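PDB 1ODO: putative cytochrome P450 154A1 from Streptomyces coelicolor, which belongs to the haem-containing cytochrome P450 family and here holds 4-phenyl-1H-imidazole, with an imidazole nitrogen bound to the haem iron. Local coordinates for residues Asp209-Leu214 with Asp234-Met239; Glu85-Ala90 with Lys97-Val102; Gln161-Gly166 with Leu195-Ala200; Arg168-Gly173 with Thr188-Glu193. One frame throughout, in Å; residues are numbered along the deposited sequence.

Overall arrangement
All four contacts lie in the helical part of the P450 fold. In chain order interaction 2 closes first, on the loop before helix 92-100 and that helix itself. Interaction 3 follows and encloses interaction 4, both joining helix 161-175 to helix 181-204 with centres about 11 Å apart. Interaction 1 comes last, between helix 210-218 and helix 229-244. Its centre is about 11 Å from that of interaction 2, 12 Å from that of interaction 3 and 16 Å from that of interaction 4, and it touches all three. Segment 234-239 is thus the hub between the haem side, where interactions 1 and 2 meet both bound groups, and the outer helices.

Interaction 1. Residues Asp209-Leu214 with Asp234-Met239; sequences DMTSLL and DTLLLM. With PIM (4-phenyl-1H-imidazole), chain C; HEM (protoporphyrin IX containing Fe), chain B.
Alongside helix 229-244, helix 210-218 packs through Leu-214 and Thr-211 on Leu-236 and Thr-235. The short segments run nearly antiparallel, at 163°, with axes 11.0 Å apart, and the space between is bridged largely by methyl groups. The side chains of Leu-214 and Leu-236 run antiparallel alongside each other, and CD1 of Leu-214 meets CD2 of Leu-236 at 3.6 Å. That CD1 also reaches CG2 of Thr-235, at 4.0 Å. Thr-211, nearly perpendicular to Leu-236, presents both OG1 and CG2 to the same methyl, its OG1 3.9 Å from CD2 of Leu-236. The hydroxyl of Thr-211 is bonded to Met-157 O and that of Thr-235 to Glu-231 O. Helix 229-244 is the first half of the long central helix of cytochromes P450, which runs over the haem. The same helix reaches the bound groups through Leu-238, whose CD1 lies 3.6 Å from C11 of 4-phenyl-1H-imidazole, and Met-239, whose bend at chi2 (-52°) helps bring SD to 3.6 Å from the haem methyl CMA. Helix 210-218 starts with Asp-209 as N-cap: OD2 accepts from Ser-212 N at 2.8 Å, nearly along the C-O axis, and from Ser-212 OG on the syn side, 31° out of the carboxylate plane. The other oxygen, OD1, forms a salt bridge with Lys-202.

Interaction 2. Residues Glu85-Ala90 with Lys97-Val102; sequences ENMFTA and KLRRLV. With HEM (protoporphyrin IX containing Fe), chain B; PIM (4-phenyl-1H-imidazole), chain C.
Met-87 threads its thioether between helix 92-100 and a haem propionate, touching both. Its CG stands between the backbone N and the carbonyl carbon (chi1 73°); with chi2 extended, this carries SD to 3.8 Å from Arg-99 CA and 3.7 Å from haem O2A. The terminal CE bends (chi3 88°) to 3.6 Å from Leu-98 O and also meets Val-102 CG2, at 3.8 Å. Leu-98 packs its CB on Met-87 CB and its CD1 against the backbone of Asn-86 and CB of Ala-90. A water accepts from Met-87 N and is weakly bonded to Leu-98 O. Asn-86 gives its ND2 to the carbonyl of Asp-234 in helix 229-244. Arg-99 extends away past the sulfur and donates from NH1 to haem O2A at 2.9 Å (N-H...O 150°), the carboxylate lying at the edge of the guanidinium, in its plane. Phe-88 lays one ring face over 4-phenyl-1H-imidazole, with C10 of the ligand 3.6 Å above the ring centre. The arginine also donates to Phe-353 O, which helps fix its position, and its charge would probably stabilise the propionate as an anion.

Interaction 3. Residues Gln161-Gly166 with Leu195-Ala200; sequences QDRRDG and LDQLIA
The backbones come nearest at Arg-163 and Leu-198, whose CA atoms are 7.5 Å apart, with the weakly bonded start of helix 161-175 facing segment 195-200 of helix 181-204. Arg-163 spans the interval with a chain extended from CG to NE. At its end chi4 of -69° turns the guanidinium out of the line of the chain and sets one face over the helix backbone: Gln-197 O lies 3.9 Å above the plane, over its centre. Gln-197 meets the same group at its edge. NH1 of Arg-163 donates to OE1 of Gln-197 in a weak bond of 3.4 Å, fairly straight at 158°, while CB of Gln-197 stands 3.5 Å from NH1. The two side chains lie nearly perpendicular to one another, and the guanidinium and amide planes are 69° apart, so the groups do not stack. A water near the guanidinium plane closes a small ring: it accepts from Arg-163 NH2 at 3.1 Å and donates weakly to Gln-197 OE1. The glutamine oxygen is therefore held by two weak bonds, and the link is a polar one on the outer side of the helix pair. Leu-198 comes only loosely near, its CD1 4.4 Å from CD of Arg-163. Leu-198 also packs on Phe-167 and on Ile-240 of helix 229-244, which ties the outer link to the interior. Such packing of helix 161-175 beside helix 181-204, against the central helix 229-244, is the F and G helix arrangement of the cytochrome P450 fold.

Interaction 4. Residues Arg168-Gly173 with Thr188-Glu193; sequences RALVDG and TARLYE
Arg-190 is the first residue of 188-193 to meet Leu-170, and it does so with its backbone and CB. CD1 of Leu-170 lies 3.6 Å from Arg-190 O, and CD2 of Leu-170 lies 3.7 Å from Arg-190 CB. Beyond CB the arginine chain extends away from helix 161-175, and the residue touches a crystal neighbour. Next, Leu-191 meets the same CD1 of Leu-170 with its CA, at 3.7 Å. Its own CD1 is 4.1 Å from CB of Leu-170, so Leu-170 rests on the backbone and the side chains of two successive residues. Leu-191 has CG anti to the backbone N (chi1 180°), which lets CD1 reach Leu-170 while CD2 lies on Leu-237; it packs further on Phe-167 and Val-174. The backbones are close here, with the CA atoms of Leu-170 and Leu-191 5.8 Å apart. This is where the F and G helices of the cytochrome P450 fold come close; they pack against the long central helix, here beginning with helix 229-244. The Leu-191 side chain is about 8 Å from the bound 4-phenyl-1H-imidazole. Tyr-192 points away from helix 161-175 and ties helix 181-204 to helix 229-244, its OH hydrogen-bonded to Asp-234 OD1 and its side chain packed on Arg-233.

Interaction 1. Residues Asp209-Leu214 with Asp234-Met239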
# COMPACT_ATOMS: atom_id res chain seq x y z
N ASP A 209 16.04 16.85 -3.93
CA ASP A 209 15.10 15.75 -3.76
C ASP A 209 15.42 14.93 -2.51
O ASP A 209 16.49 15.08 -1.91
CB ASP A 209 15.14 14.86 -5.00
CG ASP A 209 16.56 14.51 -5.41
OD1 ASP A 209 17.00 14.94 -6.50
OD2 ASP A 209 17.24 13.80 -4.63
N MET A 210 14.50 14.05 -2.12
CA MET A 210 14.69 13.22 -0.93
C MET A 210 15.84 12.22 -1.02
O MET A 210 16.46 11.91 -0.01
CB MET A 210 13.40 12.49 -0.57
CG MET A 210 13.50 11.65 0.71
SD MET A 210 13.66 12.61 2.24
CE MET A 210 15.38 12.72 2.46
N THR A 211 16.12 11.69 -2.21
CA THR A 211 17.21 10.73 -2.31
C THR A 211 18.52 11.44 -1.95
O THR A 211 19.34 10.92 -1.21
CB THR A 211 17.33 10.12 -3.72
OG1 THR A 211 16.12 9.41 -4.05
CG2 THR A 211 18.50 9.14 -3.79
N SER A 212 18.70 12.66 -2.47
CA SER A 212 19.91 13.41 -2.19
C SER A 212 20.02 13.77 -0.70
O SER A 212 21.11 13.70 -0.13
CB SER A 212 19.95 14.68 -3.04
OG SER A 212 19.97 14.35 -4.42
N LEU A 213 18.91 14.14 -0.08
CA LEU A 213 18.94 14.48 1.34
C LEU A 213 19.33 13.28 2.19
O LEU A 213 20.08 13.41 3.16
CB LEU A 213 17.58 15.01 1.81
CG LEU A 213 17.22 16.47 1.52
CD1 LEU A 213 15.79 16.74 1.99
CD2 LEU A 213 18.21 17.40 2.23
N LEU A 214 18.80 12.11 1.83
CA LEU A 214 19.10 10.89 2.57
C LEU A 214 20.58 10.53 2.41
O LEU A 214 21.24 10.14 3.36
CB LEU A 214 18.22 9.73 2.09
CG LEU A 214 16.73 9.90 2.45
CD1 LEU A 214 15.89 8.85 1.75
CD2 LEU A 214 16.57 9.81 3.96
N ASP A 234 17.83 0.79 2.60
CA ASP A 234 16.54 0.24 3.02
C ASP A 234 15.44 1.30 3.08
O ASP A 234 14.27 0.99 2.85
CB ASP A 234 16.69 -0.48 4.37
CG ASP A 234 17.41 -1.81 4.23
OD1 ASP A 234 17.80 -2.17 3.10
OD2 ASP A 234 17.59 -2.50 5.26
N THR A 235 15.81 2.53 3.40
CA THR A 235 14.81 3.59 3.46
C THR A 235 14.43 3.92 2.02
O THR A 235 13.27 4.17 1.71
CB THR A 235 15.36 4.85 4.16
OG1 THR A 235 15.61 4.55 5.54
CG2 THR A 235 14.35 6.00 4.08
N LEU A 236 15.41 3.89 1.12
CA LEU A 236 15.13 4.17 -0.28
C LEU A 236 14.26 3.06 -0.85
O LEU A 236 13.36 3.31 -1.65
CB LEU A 236 16.43 4.28 -1.08
CG LEU A 236 17.25 5.55 -0.82
CD1 LEU A 236 18.52 5.52 -1.65
CD2 LEU A 236 16.42 6.78 -1.16
N LEU A 237 14.53 1.83 -0.44
CA LEU A 237 13.76 0.68 -0.92
C LEU A 237 12.29 0.90 -0.54
O LEU A 237 11.39 0.72 -1.36
CB LEU A 237 14.29 -0.61 -0.29
CG LEU A 237 13.66 -1.94 -0.74
CD1 LEU A 237 14.64 -3.07 -0.48
CD2 LEU A 237 12.34 -2.19 -0.01
N LEU A 238 12.07 1.28 0.71
CA LEU A 238 10.73 1.53 1.22
C LEU A 238 10.00 2.63 0.45
O LEU A 238 8.87 2.45 0.00
CB LEU A 238 10.80 1.92 2.70
CG LEU A 238 9.53 2.47 3.35
CD1 LEU A 238 8.41 1.43 3.32
CD2 LEU A 238 9.83 2.87 4.79
N MET A 239 10.65 3.78 0.31
CA MET A 239 10.04 4.91 -0.39
C MET A 239 9.77 4.64 -1.86
O MET A 239 8.71 5.01 -2.37
CB MET A 239 10.92 6.15 -0.24
CG MET A 239 11.22 6.51 1.22
SD MET A 239 9.73 6.62 2.25
CE MET A 239 8.89 7.93 1.40
N1 PIM C . 3.75 0.48 0.36
C2 PIM C . 2.88 1.53 0.60
N3 PIM C . 3.11 1.99 1.72
C4 PIM C . 4.10 1.32 2.29
C5 PIM C . 4.52 0.37 1.46
C6 PIM C . 5.61 -0.66 1.60
C7 PIM C . 6.26 -1.14 0.42
C8 PIM C . 7.31 -2.12 0.55
C9 PIM C . 7.65 -2.58 1.85
C10 PIM C . 7.00 -2.10 3.02
C11 PIM C . 5.97 -1.13 2.85
CHA HEM B . 3.31 2.56 5.77
CHB HEM B . 4.92 5.59 2.39
CHC HEM B . 0.90 4.87 -0.18
CHD HEM B . -0.68 1.83 3.19
C1A HEM B . 4.11 3.45 5.11
C2A HEM B . 5.41 3.94 5.55
C3A HEM B . 5.86 4.78 4.60
C4A HEM B . 4.86 4.85 3.55
CMA HEM B . 7.20 5.55 4.59
CAA HEM B . 6.10 3.53 6.87
CBA HEM B . 5.58 4.38 8.04
CGA HEM B . 6.18 4.05 9.41
O1A HEM B . 6.43 2.81 9.62
O2A HEM B . 6.37 4.97 10.20
C1B HEM B . 3.98 5.65 1.40
C2B HEM B . 4.12 6.45 0.19
C3B HEM B . 2.99 6.25 -0.54
C4B HEM B . 2.15 5.34 0.20
CMB HEM B . 5.34 7.33 -0.14
CAB HEM B . 2.60 6.85 -1.91
CBB HEM B . 2.40 8.38 -1.90
C1C HEM B . 0.11 3.98 0.53
C2C HEM B . -1.21 3.50 0.08
C3C HEM B . -1.65 2.64 1.02
C4C HEM B . -0.63 2.59 2.05
CMC HEM B . -1.87 3.95 -1.26
CAC HEM B . -2.96 1.80 1.10
CBC HEM B . -4.27 2.53 0.80
C1D HEM B . 0.25 1.75 4.19
C2D HEM B . 0.16 0.92 5.36
C3D HEM B . 1.28 1.11 6.09
C4D HEM B . 2.08 2.08 5.37
CMD HEM B . -1.03 -0.02 5.68
CAD HEM B . 1.64 0.41 7.41
CBD HEM B . 0.85 0.78 8.66
CGD HEM B . 1.36 -0.10 9.78
O1D HEM B . 0.63 -1.00 10.21
O2D HEM B . 2.53 0.12 10.17
NA HEM B . 3.80 4.03 3.90
NB HEM B . 2.77 4.98 1.38
NC HEM B . 0.43 3.41 1.74
ND HEM B . 1.45 2.46 4.19
FE HEM B . 2.10 3.72 2.82

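Interaction 2. Residues Glu85-Ala90 with Lys97-Val102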
# COMPACT_ATOMS: atom_id res chain seq x y z
N GLU A 85 16.10 -2.39 7.44
CA GLU A 85 16.44 -1.55 8.58
C GLU A 85 16.00 -0.13 8.24
O GLU A 85 16.79 0.66 7.74
CB GLU A 85 17.94 -1.58 8.85
CG GLU A 85 18.48 -2.95 9.25
CD GLU A 85 19.98 -2.94 9.43
OE1 GLU A 85 20.47 -2.19 10.29
OE2 GLU A 85 20.67 -3.69 8.70
N ASN A 86 14.73 0.17 8.49
CA ASN A 86 14.19 1.49 8.22
C ASN A 86 13.06 1.75 9.21
O ASN A 86 12.86 0.98 10.14
CB ASN A 86 13.69 1.60 6.77
CG ASN A 86 12.70 0.51 6.40
OD1 ASN A 86 11.93 0.06 7.25
ND2 ASN A 86 12.72 0.09 5.14
N MET A 87 12.31 2.83 9.01
CA MET A 87 11.22 3.14 9.93
C MET A 87 10.15 2.05 9.99
O MET A 87 9.49 1.88 11.01
CB MET A 87 10.57 4.47 9.54
CG MET A 87 9.70 4.41 8.29
SD MET A 87 8.98 6.01 7.87
CE MET A 87 10.30 6.70 6.84
N PHE A 88 10.00 1.31 8.89
CA PHE A 88 9.01 0.23 8.79
C PHE A 88 9.27 -0.91 9.77
O PHE A 88 8.36 -1.68 10.08
CB PHE A 88 9.01 -0.31 7.35
CG PHE A 88 7.81 -1.17 7.01
CD1 PHE A 88 6.57 -0.60 6.79
CD2 PHE A 88 7.94 -2.56 6.91
CE1 PHE A 88 5.46 -1.39 6.45
CE2 PHE A 88 6.85 -3.36 6.57
CZ PHE A 88 5.61 -2.77 6.34
N THR A 89 10.50 -1.02 10.26
CA THR A 89 10.85 -2.08 11.21
C THR A 89 11.49 -1.52 12.47
O THR A 89 12.19 -2.22 13.19
CB THR A 89 11.84 -3.08 10.58
OG1 THR A 89 13.00 -2.37 10.13
CG2 THR A 89 11.19 -3.80 9.41
N ALA A 90 11.24 -0.24 12.73
CA ALA A 90 11.80 0.42 13.91
C ALA A 90 10.78 0.52 15.05
O ALA A 90 9.57 0.53 14.82
CB ALA A 90 12.30 1.80 13.53
N LYS A 97 12.94 8.64 15.08
CA LYS A 97 14.12 9.14 14.38
C LYS A 97 14.13 8.84 12.88
O LYS A 97 14.30 9.73 12.06
CB LYS A 97 15.38 8.55 15.02
CG LYS A 97 16.64 8.64 14.15
CD LYS A 97 17.74 7.74 14.71
CE LYS A 97 18.90 7.60 13.73
NZ LYS A 97 19.93 6.65 14.25
N LEU A 98 13.95 7.56 12.54
CA LEU A 98 13.95 7.14 11.15
C LEU A 98 12.77 7.67 10.32
O LEU A 98 12.86 7.76 9.10
CB LEU A 98 14.03 5.61 11.08
CG LEU A 98 15.36 5.03 11.60
CD1 LEU A 98 15.27 3.52 11.72
CD2 LEU A 98 16.49 5.42 10.66
N ARG A 99 11.67 8.02 10.98
CA ARG A 99 10.50 8.54 10.27
C ARG A 99 10.65 10.05 10.08
O ARG A 99 10.36 10.58 9.01
CB ARG A 99 9.21 8.25 11.04
CG ARG A 99 7.93 8.79 10.38
CD ARG A 99 6.70 8.46 11.24
NE ARG A 99 5.46 9.09 10.79
CZ ARG A 99 4.51 8.49 10.08
NH1 ARG A 99 4.63 7.22 9.71
NH2 ARG A 99 3.41 9.16 9.76
N ARG A 100 11.12 10.74 11.12
CA ARG A 100 11.31 12.18 11.08
C ARG A 100 12.23 12.62 9.94
O ARG A 100 12.10 13.72 9.41
CB ARG A 100 11.88 12.68 12.41
N LEU A 101 13.16 11.75 9.56
CA LEU A 101 14.09 12.06 8.48
C LEU A 101 13.39 12.23 7.13
O LEU A 101 13.79 13.06 6.32
CB LEU A 101 15.14 10.96 8.37
N VAL A 102 12.34 11.45 6.90
CA VAL A 102 11.59 11.51 5.65
C VAL A 102 10.31 12.34 5.72
O VAL A 102 9.89 12.93 4.72
CB VAL A 102 11.23 10.08 5.18
CG1 VAL A 102 10.44 10.13 3.87
CG2 VAL A 102 12.50 9.25 5.01
CHA HEM B . 3.31 2.56 5.77
CHB HEM B . 4.92 5.59 2.39
CHC HEM B . 0.90 4.87 -0.18
CHD HEM B . -0.68 1.83 3.19
C1A HEM B . 4.11 3.45 5.11
C2A HEM B . 5.41 3.94 5.55
C3A HEM B . 5.86 4.78 4.60
C4A HEM B . 4.86 4.85 3.55
CMA HEM B . 7.20 5.55 4.59
CAA HEM B . 6.10 3.53 6.87
CBA HEM B . 5.58 4.38 8.04
CGA HEM B . 6.18 4.05 9.41
O1A HEM B . 6.43 2.81 9.62
O2A HEM B . 6.37 4.97 10.20
C1B HEM B . 3.98 5.65 1.40
C2B HEM B . 4.12 6.45 0.19
C3B HEM B . 2.99 6.25 -0.54
C4B HEM B . 2.15 5.34 0.20
CMB HEM B . 5.34 7.33 -0.14
CAB HEM B . 2.60 6.85 -1.91
CBB HEM B . 2.40 8.38 -1.90
C1C HEM B . 0.11 3.98 0.53
C2C HEM B . -1.21 3.50 0.08
C3C HEM B . -1.65 2.64 1.02
C4C HEM B . -0.63 2.59 2.05
CMC HEM B . -1.87 3.95 -1.26
CAC HEM B . -2.96 1.80 1.10
CBC HEM B . -4.27 2.53 0.80
C1D HEM B . 0.25 1.75 4.19
C2D HEM B . 0.16 0.92 5.36
C3D HEM B . 1.28 1.11 6.09
C4D HEM B . 2.08 2.08 5.37
CMD HEM B . -1.03 -0.02 5.68
CAD HEM B . 1.64 0.41 7.41
CBD HEM B . 0.85 0.78 8.66
CGD HEM B . 1.36 -0.10 9.78
O1D HEM B . 0.63 -1.00 10.21
O2D HEM B . 2.53 0.12 10.17
NA HEM B . 3.80 4.03 3.90
NB HEM B . 2.77 4.98 1.38
NC HEM B . 0.43 3.41 1.74
ND HEM B . 1.45 2.46 4.19
FE HEM B . 2.10 3.72 2.82
N1 PIM C . 3.75 0.48 0.36
C2 PIM C . 2.88 1.53 0.60
N3 PIM C . 3.11 1.99 1.72
C4 PIM C . 4.10 1.32 2.29
C5 PIM C . 4.52 0.37 1.46
C6 PIM C . 5.61 -0.66 1.60
C7 PIM C . 6.26 -1.14 0.42
C8 PIM C . 7.31 -2.12 0.55
C9 PIM C . 7.65 -2.58 1.85
C10 PIM C . 7.00 -2.10 3.02
C11 PIM C . 5.97 -1.13 2.85
O HOH W 1 13.45 4.91 7.48

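Interaction 3. Residues Gln161-Gly166 with Leu195-Ala200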
# COMPACT_ATOMS: atom_id res chain seq x y z
N GLN A 161 15.11 9.79 -15.06
CA GLN A 161 14.21 9.17 -16.03
C GLN A 161 14.70 7.82 -16.54
O GLN A 161 13.93 6.85 -16.58
CB GLN A 161 14.02 10.11 -17.23
CG GLN A 161 13.17 11.33 -16.97
CD GLN A 161 11.74 10.98 -16.60
OE1 GLN A 161 11.16 10.05 -17.16
NE2 GLN A 161 11.17 11.73 -15.66
N ASP A 162 15.97 7.74 -16.92
CA ASP A 162 16.55 6.50 -17.43
C ASP A 162 16.69 5.37 -16.42
O ASP A 162 17.17 4.28 -16.76
CB ASP A 162 17.92 6.79 -18.07
CG ASP A 162 18.99 7.14 -17.04
OD1 ASP A 162 18.75 8.04 -16.20
OD2 ASP A 162 20.07 6.51 -17.07
N ARG A 163 16.26 5.60 -15.19
CA ARG A 163 16.34 4.58 -14.15
C ARG A 163 14.98 4.21 -13.58
O ARG A 163 14.87 3.31 -12.75
CB ARG A 163 17.25 5.05 -13.02
CG ARG A 163 18.72 5.13 -13.40
CD ARG A 163 19.58 5.64 -12.26
NE ARG A 163 21.00 5.56 -12.59
CZ ARG A 163 21.66 4.42 -12.72
NH1 ARG A 163 21.04 3.26 -12.54
NH2 ARG A 163 22.95 4.42 -13.04
N ARG A 164 13.94 4.89 -14.04
CA ARG A 164 12.59 4.62 -13.55
C ARG A 164 11.96 3.28 -13.93
O ARG A 164 11.32 2.64 -13.09
CB ARG A 164 11.66 5.77 -13.96
CG ARG A 164 12.08 7.10 -13.34
CD ARG A 164 11.09 8.22 -13.62
NE ARG A 164 11.52 9.45 -12.96
CZ ARG A 164 10.82 10.58 -12.91
NH1 ARG A 164 9.63 10.65 -13.50
NH2 ARG A 164 11.30 11.64 -12.29
N ASP A 165 12.14 2.85 -15.17
CA ASP A 165 11.56 1.57 -15.59
C ASP A 165 12.15 0.38 -14.84
O ASP A 165 11.45 -0.59 -14.55
CB ASP A 165 11.74 1.37 -17.09
CG ASP A 165 10.86 2.28 -17.92
OD1 ASP A 165 9.65 2.38 -17.62
OD2 ASP A 165 11.37 2.90 -18.88
N GLY A 166 13.44 0.46 -14.53
CA GLY A 166 14.12 -0.61 -13.83
C GLY A 166 13.53 -1.10 -12.51
O GLY A 166 13.73 -2.25 -12.14
N LEU A 195 19.09 -0.21 -6.61
CA LEU A 195 19.05 0.82 -5.58
C LEU A 195 20.46 1.35 -5.38
O LEU A 195 20.67 2.56 -5.29
CB LEU A 195 18.51 0.24 -4.26
CG LEU A 195 17.00 0.03 -4.20
CD1 LEU A 195 16.62 -0.71 -2.92
CD2 LEU A 195 16.29 1.38 -4.27
N ASP A 196 21.44 0.45 -5.33
CA ASP A 196 22.82 0.88 -5.15
C ASP A 196 23.25 1.75 -6.32
O ASP A 196 24.01 2.71 -6.15
CB ASP A 196 23.76 -0.32 -5.03
CG ASP A 196 23.62 -1.03 -3.70
OD1 ASP A 196 23.20 -0.39 -2.72
OD2 ASP A 196 23.94 -2.24 -3.63
N GLN A 197 22.76 1.42 -7.51
CA GLN A 197 23.09 2.17 -8.72
C GLN A 197 22.49 3.57 -8.64
O GLN A 197 23.11 4.55 -9.06
CB GLN A 197 22.57 1.44 -9.95
CG GLN A 197 23.41 0.24 -10.36
CD GLN A 197 22.77 -0.57 -11.47
OE1 GLN A 197 22.07 -0.02 -12.32
NE2 GLN A 197 23.02 -1.87 -11.47
N LEU A 198 21.28 3.65 -8.10
CA LEU A 198 20.60 4.93 -7.96
C LEU A 198 21.40 5.81 -7.00
O LEU A 198 21.62 6.99 -7.27
CB LEU A 198 19.18 4.74 -7.42
CG LEU A 198 18.41 6.01 -7.05
CD1 LEU A 198 18.26 6.90 -8.27
CD2 LEU A 198 17.05 5.64 -6.49
N ILE A 199 21.82 5.22 -5.89
CA ILE A 199 22.59 5.94 -4.88
C ILE A 199 23.88 6.47 -5.47
O ILE A 199 24.27 7.62 -5.22
CB ILE A 199 22.90 5.00 -3.68
CG1 ILE A 199 21.59 4.67 -2.95
CG2 ILE A 199 23.90 5.66 -2.74
CD1 ILE A 199 21.72 3.59 -1.88
N ALA A 200 24.55 5.64 -6.26
CA ALA A 200 25.81 6.03 -6.89
C ALA A 200 25.56 7.21 -7.83
O ALA A 200 26.32 8.18 -7.82
CB ALA A 200 26.40 4.86 -7.67
O HOH W 2 24.53 1.81 -13.68

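Interaction 4. Residues Arg168-Gly173 with Thr188-Glu193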
# COMPACT_ATOMS: atom_id res chain seq x y z
N ARG A 168 10.15 -1.10 -11.75
CA ARG A 168 8.84 -1.70 -11.98
C ARG A 168 8.64 -3.19 -11.69
O ARG A 168 7.84 -3.55 -10.82
CB ARG A 168 8.39 -1.39 -13.40
CG ARG A 168 8.21 0.10 -13.64
CD ARG A 168 7.96 0.41 -15.10
NE ARG A 168 6.73 -0.21 -15.59
CZ ARG A 168 6.34 -0.17 -16.86
NH1 ARG A 168 7.09 0.44 -17.77
NH2 ARG A 168 5.20 -0.74 -17.23
N ALA A 169 9.35 -4.05 -12.41
CA ALA A 169 9.21 -5.49 -12.19
C ALA A 169 9.68 -5.94 -10.82
O ALA A 169 9.16 -6.91 -10.25
CB ALA A 169 9.97 -6.26 -13.28
N LEU A 170 10.67 -5.24 -10.28
CA LEU A 170 11.22 -5.57 -8.97
C LEU A 170 10.29 -5.22 -7.82
O LEU A 170 10.16 -5.98 -6.85
CB LEU A 170 12.58 -4.89 -8.80
CG LEU A 170 13.57 -5.27 -9.91
CD1 LEU A 170 14.90 -4.57 -9.68
CD2 LEU A 170 13.77 -6.79 -9.91
N VAL A 171 9.64 -4.06 -7.90
CA VAL A 171 8.73 -3.67 -6.83
C VAL A 171 7.53 -4.61 -6.88
O VAL A 171 6.95 -4.96 -5.85
CB VAL A 171 8.27 -2.21 -6.98
CG1 VAL A 171 7.19 -1.89 -5.95
CG2 VAL A 171 9.46 -1.29 -6.77
N ASP A 172 7.17 -5.04 -8.09
CA ASP A 172 6.05 -5.95 -8.27
C ASP A 172 6.41 -7.24 -7.53
O ASP A 172 5.57 -7.84 -6.84
CB ASP A 172 5.85 -6.27 -9.76
CG ASP A 172 4.77 -7.31 -10.00
OD1 ASP A 172 3.57 -6.99 -9.82
OD2 ASP A 172 5.11 -8.46 -10.36
N GLY A 173 7.66 -7.66 -7.67
CA GLY A 173 8.11 -8.87 -7.01
C GLY A 173 8.00 -8.81 -5.49
O GLY A 173 7.73 -9.82 -4.85
N THR A 188 14.91 -9.70 -4.54
CA THR A 188 15.45 -8.77 -3.57
C THR A 188 16.86 -8.34 -3.96
O THR A 188 17.20 -7.16 -3.90
CB THR A 188 15.46 -9.39 -2.16
OG1 THR A 188 14.11 -9.56 -1.72
CG2 THR A 188 16.21 -8.50 -1.18
N ALA A 189 17.68 -9.30 -4.38
CA ALA A 189 19.05 -9.00 -4.78
C ALA A 189 19.07 -8.02 -5.96
O ALA A 189 19.87 -7.08 -5.99
CB ALA A 189 19.80 -10.28 -5.14
N ARG A 190 18.19 -8.25 -6.93
CA ARG A 190 18.12 -7.39 -8.10
C ARG A 190 17.69 -5.99 -7.71
O ARG A 190 18.15 -5.00 -8.27
CB ARG A 190 17.13 -7.98 -9.11
CG ARG A 190 17.65 -9.23 -9.80
CD ARG A 190 16.52 -10.05 -10.40
NE ARG A 190 17.01 -11.35 -10.85
CZ ARG A 190 16.27 -12.45 -10.90
NH1 ARG A 190 15.00 -12.41 -10.52
NH2 ARG A 190 16.80 -13.59 -11.33
N LEU A 191 16.79 -5.90 -6.73
CA LEU A 191 16.30 -4.61 -6.27
C LEU A 191 17.40 -3.81 -5.58
O LEU A 191 17.56 -2.61 -5.82
CB LEU A 191 15.11 -4.82 -5.32
CG LEU A 191 14.43 -3.59 -4.70
CD1 LEU A 191 14.09 -2.56 -5.76
CD2 LEU A 191 13.17 -4.05 -3.97
N TYR A 192 18.18 -4.47 -4.72
CA TYR A 192 19.26 -3.77 -4.03
C TYR A 192 20.29 -3.30 -5.04
O TYR A 192 20.94 -2.27 -4.85
CB TYR A 192 19.92 -4.68 -2.99
CG TYR A 192 19.22 -4.66 -1.65
CD1 TYR A 192 18.71 -5.83 -1.08
CD2 TYR A 192 19.07 -3.46 -0.94
CE1 TYR A 192 18.07 -5.81 0.16
CE2 TYR A 192 18.43 -3.43 0.29
CZ TYR A 192 17.93 -4.60 0.84
OH TYR A 192 17.31 -4.57 2.06
N GLU A 193 20.43 -4.06 -6.12
CA GLU A 193 21.38 -3.71 -7.16
C GLU A 193 20.99 -2.39 -7.82
O GLU A 193 21.81 -1.48 -7.93
CB GLU A 193 21.46 -4.83 -8.20
CG GLU A 193 22.43 -4.56 -9.34
CD GLU A 193 22.64 -5.79 -10.20
OE1 GLU A 193 21.64 -6.34 -10.72
OE2 GLU A 193 23.81 -6.21 -10.35